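Local coordinates for hypothetical protein (Legionella pneumophila subsp. pneumophila, PDB 2IM9), which is of unknown function but belongs to an N-acetylmuramoyl-L-alanine amidase-like family of the papain-like peptidase clan, so probably acts on cell-wall peptides or related amides, at residues S217-I222 with L264-L269; I247-P252 with L279-A284. All coordinates share one frame; numbering follows the deposited sequence.

Contact 1: S217-I222 with L264-L269; sequences SNVPYI and LDISHL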
ATOM      1  N   SER A 217      13.857   5.150   8.365  1.00 14.49           N
ATOM      2  CA  SER A 217      13.536   3.934   7.644  1.00 14.30           C
ATOM      3  C   SER A 217      14.810   3.243   7.154  1.00 14.52           C
ATOM      4  O   SER A 217      15.895   3.848   7.119  1.00 14.46           O
ATOM      5  CB  SER A 217      12.586   4.222   6.483  1.00 14.22           C
ATOM      6  OG  SER A 217      13.247   4.939   5.462  1.00 14.52           O
ATOM      7  N   ASN A 218      14.674   1.972   6.780  1.00 15.21           N
ATOM      8  CA  ASN A 218      15.783   1.222   6.181  1.00 15.53           C
ATOM      9  C   ASN A 218      15.161   0.294   5.130  1.00 15.51           C
ATOM     10  O   ASN A 218      14.755  -0.854   5.416  1.00 17.35           O
ATOM     11  CB  ASN A 218      16.576   0.438   7.235  1.00 16.41           C
ATOM     12  CG  ASN A 218      18.022   0.156   6.803  1.00 18.06           C
ATOM     13  OD1 ASN A 218      18.638   0.953   6.080  1.00 21.62           O
ATOM     14  ND2 ASN A 218      18.582  -0.945   7.290  1.00 19.13           N
ATOM     15  N   VAL A 219      15.045   0.818   3.918  1.00 14.66           N
ATOM     16  CA  VAL A 219      14.234   0.164   2.897  1.00 14.87           C
ATOM     17  C   VAL A 219      15.134  -0.365   1.793  1.00 14.54           C
ATOM     18  O   VAL A 219      15.689   0.429   1.022  1.00 14.88           O
ATOM     19  CB  VAL A 219      13.226   1.141   2.265  1.00 14.27           C
ATOM     20  CG1 VAL A 219      12.384   0.411   1.192  1.00 15.45           C
ATOM     21  CG2 VAL A 219      12.317   1.772   3.366  1.00 15.17           C
ATOM     22  N   PRO A 220      15.251  -1.704   1.684  1.00 15.23           N
ATOM     23  CA  PRO A 220      16.053  -2.215   0.570  1.00 14.87           C
ATOM     24  C   PRO A 220      15.427  -1.853  -0.770  1.00 14.50           C
ATOM     25  O   PRO A 220      14.187  -1.794  -0.887  1.00 14.23           O
ATOM     26  CB  PRO A 220      16.020  -3.735   0.782  1.00 15.80           C
ATOM     27  CG  PRO A 220      15.740  -3.896   2.258  1.00 16.57           C
ATOM     28  CD  PRO A 220      14.742  -2.803   2.531  1.00 15.38           C
ATOM     29  N   TYR A 221      16.257  -1.602  -1.775  1.00 13.67           N
ATOM     30  CA  TYR A 221      15.714  -1.410  -3.130  1.00 14.21           C
ATOM     31  C   TYR A 221      16.705  -1.870  -4.176  1.00 14.33           C
ATOM     32  O   TYR A 221      17.934  -1.774  -3.983  1.00 13.91           O
ATOM     33  CB  TYR A 221      15.256   0.043  -3.392  1.00 14.24           C
ATOM     34  CG  TYR A 221      16.375   1.060  -3.530  1.00 14.54           C
ATOM     35  CD1 TYR A 221      16.807   1.487  -4.795  1.00 15.32           C
ATOM     36  CD2 TYR A 221      16.996   1.611  -2.402  1.00 13.62           C
ATOM     37  CE1 TYR A 221      17.830   2.442  -4.934  1.00 16.02           C
ATOM     38  CE2 TYR A 221      18.058   2.550  -2.545  1.00 15.70           C
ATOM     39  CZ  TYR A 221      18.447   2.956  -3.804  1.00 16.23           C
ATOM     40  OH  TYR A 221      19.465   3.893  -3.940  1.00 17.96           O
ATOM     41  N   ILE A 222      16.153  -2.401  -5.268  1.00 14.62           N
ATOM     42  CA  ILE A 222      16.963  -2.736  -6.432  1.00 14.71           C
ATOM     43  C   ILE A 222      17.015  -1.470  -7.263  1.00 14.72           C
ATOM     44  O   ILE A 222      15.976  -0.960  -7.690  1.00 13.74           O
ATOM     45  CB  ILE A 222      16.323  -3.839  -7.265  1.00 15.04           C
ATOM     46  CG1 ILE A 222      16.131  -5.111  -6.432  1.00 16.30           C
ATOM     47  CG2 ILE A 222      17.213  -4.202  -8.470  1.00 16.63           C
ATOM     48  CD1 ILE A 222      15.287  -6.131  -7.151  1.00 21.38           C
ATOM     49  N   LEU A 264      10.412  11.523   3.024  1.00 16.48           N
ATOM     50  CA  LEU A 264       9.669  10.321   2.702  1.00 17.38           C
ATOM     51  C   LEU A 264      10.502   9.396   1.818  1.00 17.67           C
ATOM     52  O   LEU A 264      11.512   9.823   1.221  1.00 18.06           O
ATOM     53  CB  LEU A 264       8.355  10.691   2.005  1.00 16.95           C
ATOM     54  CG  LEU A 264       7.243   9.630   1.958  1.00 17.31           C
ATOM     55  CD1 LEU A 264       6.938   9.007   3.345  1.00 17.44           C
ATOM     56  CD2 LEU A 264       6.000  10.278   1.369  1.00 19.03           C
ATOM     57  N   ASP A 265      10.103   8.132   1.745  1.00 16.71           N
ATOM     58  CA  ASP A 265      10.913   7.126   1.051  1.00 16.29           C
ATOM     59  C   ASP A 265      10.187   6.330  -0.043  1.00 16.78           C
ATOM     60  O   ASP A 265      10.841   5.767  -0.926  1.00 17.45           O
ATOM     61  CB  ASP A 265      11.516   6.137   2.065  1.00 16.37           C
ATOM     62  CG  ASP A 265      10.510   5.693   3.148  1.00 17.38           C
ATOM     63  OD1 ASP A 265       9.288   5.986   3.019  1.00 16.98           O
ATOM     64  OD2 ASP A 265      10.959   5.064   4.138  1.00 17.85           O
ATOM     65  N   ILE A 266       8.862   6.235   0.053  1.00 16.78           N
ATOM     66  CA  ILE A 266       8.062   5.371  -0.832  1.00 17.46           C
ATOM     67  C   ILE A 266       6.880   6.163  -1.403  1.00 17.53           C
ATOM     68  O   ILE A 266       6.118   6.779  -0.641  1.00 17.78           O
ATOM     69  CB  ILE A 266       7.557   4.102  -0.088  1.00 17.53           C
ATOM     70  CG1 ILE A 266       8.739   3.304   0.499  1.00 17.09           C
ATOM     71  CG2 ILE A 266       6.659   3.253  -1.010  1.00 18.01           C
ATOM     72  CD1 ILE A 266       8.272   2.136   1.336  1.00 16.90           C
ATOM     73  N   SER A 267       6.715   6.140  -2.729  1.00 17.21           N
ATOM     74  CA  SER A 267       5.778   7.061  -3.398  1.00 17.56           C
ATOM     75  C   SER A 267       4.575   6.351  -4.015  1.00 17.24           C
ATOM     76  O   SER A 267       3.548   6.992  -4.323  1.00 18.12           O
ATOM     77  CB  SER A 267       6.514   7.856  -4.485  1.00 18.18           C
ATOM     78  OG  SER A 267       7.188   6.984  -5.383  1.00 18.76           O
ATOM     79  N   HIS A 268       4.677   5.033  -4.176  1.00 15.72           N
ATOM     80  CA  HIS A 268       3.642   4.255  -4.856  1.00 15.24           C
ATOM     81  C   HIS A 268       3.860   2.759  -4.637  1.00 15.26           C
ATOM     82  O   HIS A 268       4.952   2.319  -4.254  1.00 15.20           O
ATOM     83  CB  HIS A 268       3.667   4.568  -6.371  1.00 15.69           C
ATOM     84  CG  HIS A 268       2.470   4.077  -7.117  1.00 16.72           C
ATOM     85  ND1 HIS A 268       2.562   3.409  -8.320  1.00 21.56           N
ATOM     86  CD2 HIS A 268       1.148   4.174  -6.840  1.00 17.71           C
ATOM     87  CE1 HIS A 268       1.345   3.097  -8.744  1.00 17.97           C
ATOM     88  NE2 HIS A 268       0.471   3.555  -7.866  1.00 21.97           N
ATOM     89  N   LEU A 269       2.799   1.986  -4.848  1.00 14.60           N
ATOM     90  CA  LEU A 269       2.902   0.529  -4.762  1.00 15.35           C
ATOM     91  C   LEU A 269       1.806  -0.181  -5.513  1.00 15.17           C
ATOM     92  O   LEU A 269       0.809   0.428  -5.908  1.00 15.43           O
ATOM     93  CB  LEU A 269       2.998   0.043  -3.307  1.00 16.24           C
ATOM     94  CG  LEU A 269       1.735   0.074  -2.439  1.00 18.14           C
ATOM     95  CD1 LEU A 269       1.984  -0.755  -1.186  1.00 17.46           C
ATOM     96  CD2 LEU A 269       1.431   1.474  -2.038  1.00 21.91           C
TER
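Ser217 and Asp265 each turn the first group beyond CB to lie between the backbone N and the carbonyl carbon, chi1 70° for Ser217 OG and a partly eclipsed 43° for Asp265 CG. Both CB atoms already point at the opposite segment, and these rotations bring hydroxyl and carboxylate together: Ser217 OG donates to Asp265 OD2 over 2.6 Å. The oxygen is met on its anti side, and the hydroxyl lies 20° out of the carboxylate plane, a moderate departure from coplanarity. OD2 stands almost at a right angle to the Ser217 CB-OG bond, which also leaves Ser217 CB 3.0 Å from Asp265 OD2. Two further partners fix these atoms. Ser138 OG is hydrogen-bonded to the same OD2, and Ala172 N to Ser217 OG, so both oxygens of the bond are gripped twice, which would favour a charged carboxylate despite its burial.

Strands 214-223 and 264-275 belong to one antiparallel sheet but are not neighbours in it: strands 311-317 and 246-254 come between them in the pairing order. The evidence for a side-chain rather than a backbone junction is that the closest CA atoms, those of Ser217 and Asp265, are 7.8 Å apart and no main-chain bond joins the segments. Helix 137-147 covers the junction, with Ser138 against both Ser217 and Val219 and Thr137 against Ile266.

Beside the polar pair, Val219 crosses the Asp265 side chain at about a right angle. Its CG2 branch, placed beside the backbone N, stands 3.6 Å from Asp265 OD2. The other branch, CG1, reaches the tip of Ile266, whose extended chain carries CD1 to a loose apolar approach of 4.5 Å from Val219 CG1.

Contact 2: I247-P252 with L279-A284; sequences IEIIRP and LFFRQA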
ATOM      1  N   ILE A 247       5.103  -4.672  -5.037  1.00 14.06           N
ATOM      2  CA  ILE A 247       6.201  -3.809  -5.529  1.00 13.29           C
ATOM      3  C   ILE A 247       5.995  -2.390  -5.024  1.00 13.19           C
ATOM      4  O   ILE A 247       4.929  -1.811  -5.254  1.00 13.58           O
ATOM      5  CB  ILE A 247       6.215  -3.745  -7.084  1.00 13.99           C
ATOM      6  CG1 ILE A 247       6.459  -5.136  -7.677  1.00 15.90           C
ATOM      7  CG2 ILE A 247       7.277  -2.770  -7.570  1.00 14.42           C
ATOM      8  CD1 ILE A 247       6.158  -5.170  -9.171  1.00 22.73           C
ATOM      9  N   GLU A 248       6.995  -1.858  -4.322  1.00 13.00           N
ATOM     10  CA  GLU A 248       6.981  -0.466  -3.853  1.00 13.09           C
ATOM     11  C   GLU A 248       7.995   0.384  -4.608  1.00 13.02           C
ATOM     12  O   GLU A 248       9.126  -0.051  -4.871  1.00 12.77           O
ATOM     13  CB  GLU A 248       7.251  -0.402  -2.342  1.00 12.90           C
ATOM     14  CG  GLU A 248       6.158  -1.071  -1.524  1.00 13.92           C
ATOM     15  CD  GLU A 248       6.511  -1.325  -0.064  1.00 15.03           C
ATOM     16  OE1 GLU A 248       7.663  -1.065   0.345  1.00 14.71           O
ATOM     17  OE2 GLU A 248       5.601  -1.772   0.673  1.00 16.13           O
ATOM     18  N   ILE A 249       7.593   1.609  -4.930  1.00 12.76           N
ATOM     19  CA  ILE A 249       8.444   2.498  -5.703  1.00 13.47           C
ATOM     20  C   ILE A 249       9.221   3.384  -4.732  1.00 13.50           C
ATOM     21  O   ILE A 249       8.604   4.074  -3.921  1.00 14.06           O
ATOM     22  CB  ILE A 249       7.601   3.363  -6.688  1.00 14.39           C
ATOM     23  CG1 ILE A 249       6.759   2.489  -7.640  1.00 13.37           C
ATOM     24  CG2 ILE A 249       8.508   4.362  -7.424  1.00 14.46           C
ATOM     25  CD1 ILE A 249       7.539   1.416  -8.410  1.00 13.18           C
ATOM     26  N   ILE A 250      10.557   3.382  -4.837  1.00 13.04           N
ATOM     27  CA  ILE A 250      11.429   3.937  -3.796  1.00 13.78           C
ATOM     28  C   ILE A 250      12.127   5.216  -4.228  1.00 14.75           C
ATOM     29  O   ILE A 250      12.721   5.270  -5.315  1.00 14.07           O
ATOM     30  CB  ILE A 250      12.502   2.876  -3.366  1.00 14.06           C
ATOM     31  CG1 ILE A 250      11.824   1.537  -2.993  1.00 14.50           C
ATOM     32  CG2 ILE A 250      13.384   3.413  -2.221  1.00 15.29           C
ATOM     33  CD1 ILE A 250      10.710   1.641  -1.942  1.00 13.98           C
ATOM     34  N   ARG A 251      12.048   6.227  -3.370  1.00 15.38           N
ATOM     35  CA  ARG A 251      12.703   7.506  -3.581  1.00 16.86           C
ATOM     36  C   ARG A 251      13.605   7.757  -2.360  1.00 18.32           C
ATOM     37  O   ARG A 251      13.137   8.287  -1.346  1.00 18.61           O
ATOM     38  CB  ARG A 251      11.655   8.601  -3.731  1.00 16.65           C
ATOM     39  CG  ARG A 251      10.693   8.387  -4.894  1.00 15.72           C
ATOM     40  CD  ARG A 251       9.925   9.620  -5.229  1.00 18.32           C
ATOM     41  NE  ARG A 251       8.753   9.329  -6.038  1.00 18.77           N
ATOM     42  CZ  ARG A 251       8.222  10.195  -6.896  1.00 21.80           C
ATOM     43  NH1 ARG A 251       8.779  11.396  -7.056  1.00 18.83           N
ATOM     44  NH2 ARG A 251       7.132   9.867  -7.580  1.00 20.07           N
ATOM     45  N   PRO A 252      14.898   7.371  -2.459  1.00 19.54           N
ATOM     46  CA  PRO A 252      15.827   7.390  -1.317  1.00 20.83           C
ATOM     47  C   PRO A 252      16.089   8.771  -0.752  1.00 22.75           C
ATOM     48  O   PRO A 252      16.353   8.892   0.445  1.00 24.07           O
ATOM     49  CB  PRO A 252      17.137   6.837  -1.894  1.00 21.16           C
ATOM     50  CG  PRO A 252      16.752   6.157  -3.149  1.00 21.14           C
ATOM     51  CD  PRO A 252      15.533   6.843  -3.677  1.00 19.33           C
ATOM     52  N   LEU A 279       5.792  -9.441 -17.438  1.00 17.61           N
ATOM     53  CA  LEU A 279       5.557  -8.968 -16.074  1.00 16.91           C
ATOM     54  C   LEU A 279       4.836  -7.624 -16.074  1.00 16.72           C
ATOM     55  O   LEU A 279       5.318  -6.650 -16.669  1.00 16.07           O
ATOM     56  CB  LEU A 279       6.875  -8.878 -15.313  1.00 17.29           C
ATOM     57  CG  LEU A 279       6.851  -8.425 -13.853  1.00 17.70           C
ATOM     58  CD1 LEU A 279       5.939  -9.305 -13.024  1.00 17.82           C
ATOM     59  CD2 LEU A 279       8.300  -8.450 -13.343  1.00 17.71           C
ATOM     60  N   PHE A 280       3.705  -7.588 -15.364  1.00 16.55           N
ATOM     61  CA  PHE A 280       2.883  -6.394 -15.230  1.00 16.16           C
ATOM     62  C   PHE A 280       2.896  -5.820 -13.814  1.00 16.07           C
ATOM     63  O   PHE A 280       3.123  -6.530 -12.830  1.00 15.77           O
ATOM     64  CB  PHE A 280       1.449  -6.661 -15.722  1.00 16.93           C
ATOM     65  CG  PHE A 280       1.382  -6.943 -17.200  1.00 17.86           C
ATOM     66  CD1 PHE A 280       1.182  -5.913 -18.112  1.00 18.13           C
ATOM     67  CD2 PHE A 280       1.605  -8.230 -17.678  1.00 19.97           C
ATOM     68  CE1 PHE A 280       1.170  -6.177 -19.502  1.00 20.21           C
ATOM     69  CE2 PHE A 280       1.589  -8.497 -19.041  1.00 20.75           C
ATOM     70  CZ  PHE A 280       1.370  -7.464 -19.951  1.00 21.32           C
ATOM     71  N   PHE A 281       2.685  -4.523 -13.754  1.00 15.70           N
ATOM     72  CA  PHE A 281       2.534  -3.789 -12.504  1.00 16.30           C
ATOM     73  C   PHE A 281       1.054  -3.456 -12.436  1.00 16.05           C
ATOM     74  O   PHE A 281       0.534  -2.661 -13.230  1.00 16.37           O
ATOM     75  CB  PHE A 281       3.411  -2.543 -12.556  1.00 16.91           C
ATOM     76  CG  PHE A 281       3.457  -1.746 -11.293  1.00 16.83           C
ATOM     77  CD1 PHE A 281       3.483  -2.362 -10.031  1.00 17.41           C
ATOM     78  CD2 PHE A 281       3.588  -0.360 -11.365  1.00 18.59           C
ATOM     79  CE1 PHE A 281       3.585  -1.598  -8.867  1.00 19.06           C
ATOM     80  CE2 PHE A 281       3.695   0.408 -10.188  1.00 20.62           C
ATOM     81  CZ  PHE A 281       3.689  -0.216  -8.950  1.00 19.10           C
ATOM     82  N   ARG A 282       0.361  -4.119 -11.517  1.00 15.34           N
ATOM     83  CA  ARG A 282      -1.081  -3.930 -11.374  1.00 15.44           C
ATOM     84  C   ARG A 282      -1.325  -3.002 -10.197  1.00 15.95           C
ATOM     85  O   ARG A 282      -0.959  -3.311  -9.076  1.00 15.91           O
ATOM     86  CB  ARG A 282      -1.767  -5.276 -11.156  1.00 15.67           C
ATOM     87  CG  ARG A 282      -3.293  -5.178 -11.047  1.00 15.78           C
ATOM     88  CD  ARG A 282      -3.897  -6.578 -11.077  1.00 17.01           C
ATOM     89  NE  ARG A 282      -3.827  -7.163 -12.417  1.00 16.51           N
ATOM     90  CZ  ARG A 282      -4.019  -8.453 -12.670  1.00 17.10           C
ATOM     91  NH1 ARG A 282      -4.283  -9.303 -11.683  1.00 18.98           N
ATOM     92  NH2 ARG A 282      -3.942  -8.895 -13.922  1.00 18.50           N
ATOM     93  N   GLN A 283      -1.906  -1.833 -10.460  1.00 16.61           N
ATOM     94  CA  GLN A 283      -2.042  -0.828  -9.399  1.00 17.52           C
ATOM     95  C   GLN A 283      -3.137   0.170  -9.685  1.00 17.97           C
ATOM     96  O   GLN A 283      -3.622   0.261 -10.810  1.00 17.47           O
ATOM     97  CB  GLN A 283      -0.719  -0.083  -9.096  1.00 18.22           C
ATOM     98  CG  GLN A 283       0.298  -0.068 -10.197  1.00 21.79           C
ATOM     99  CD  GLN A 283      -0.011   0.938 -11.302  1.00 25.10           C
ATOM    100  OE1 GLN A 283      -0.037   2.158 -11.071  1.00 25.54           O
ATOM    101  NE2 GLN A 283      -0.174   0.431 -12.524  1.00 26.97           N
ATOM    102  N   ALA A 284      -3.544   0.869  -8.633  1.00 17.42           N
ATOM    103  CA  ALA A 284      -4.514   1.946  -8.726  1.00 18.70           C
ATOM    104  C   ALA A 284      -3.707   3.185  -9.077  1.00 19.74           C
ATOM    105  O   ALA A 284      -2.859   3.638  -8.287  1.00 19.28           O
ATOM    106  CB  ALA A 284      -5.252   2.112  -7.396  1.00 18.67           C
TER
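Apolar contact joins the segments, with the Phe281 ring set against Ile247 and Ile249. With CG anti to the backbone N (chi1 -175°), Phe281 extends its ring from strand 278-285 over to the two isoleucines. The closest approach is at the branch point of Ile247, where CB lies 3.8 Å from Phe281 CE1. Further out on that residue, Ile247 CD1 is 4.0 Å from Phe281 CD1, so one ring side runs along the isoleucine from its base to its tip. Ile249, two residues on and directed to the same side of its strand, brings the end of its longer branch, with CD1 4.2 Å from Phe281 CZ and CG1 hardly farther. Both isoleucines approach the ring obliquely.

Face packing comes from within 279-284. Gln283 lays its CG over the centre of the Phe281 ring, 3.3 Å above the plane, a close CH-pi contact. It does so with a chi1 of 23°, well away from a staggered value, which suggests some torsional strain.

The polar interaction is also local. Gln283 NE2 donates to Phe281 O across 3.2 Å, with an N-H...O angle of 163°. The bond is fairly straight at the hydrogen, yet the donor stands well above the carbonyl plane. It holds the amide of Gln283 in position while its CG covers the ring.

No hydrogen bond links the two segments, because strand 264-275 pairs with both 246-254 and 278-285 and thus runs between them in the antiparallel sheet. Ile247 touches Ala272 and Ile249 touches Ser267 on that middle strand. Phe281 also touches Val294 of strand 290-295, and its ring meets that of Tyr299 on helix 296-303, the two planes steeply inclined.

The contacts, with centres 10 Å apart, interlock through strand 264-275. Antiparallel pairing joins one segment of each: Asp265 O lies 2.8 Å from Arg251 N, and His268 O lies 2.8 Å from Ile249 N, both probable hydrogen bonds. Contact 1 thus sits near the beginning of the strand that separates the segments of contact 2. The His268 side chain packs against 279-284, its CE1 a short 2.9 Å from Gln283 OE1, and a weak hydrogen bond joins His268 NE2 to Ala284 O. His268 also touches Cys95 at the start of helix 95-107, which is consistent with the cysteine-histidine pair of papain-like enzymes, though this role is inferred.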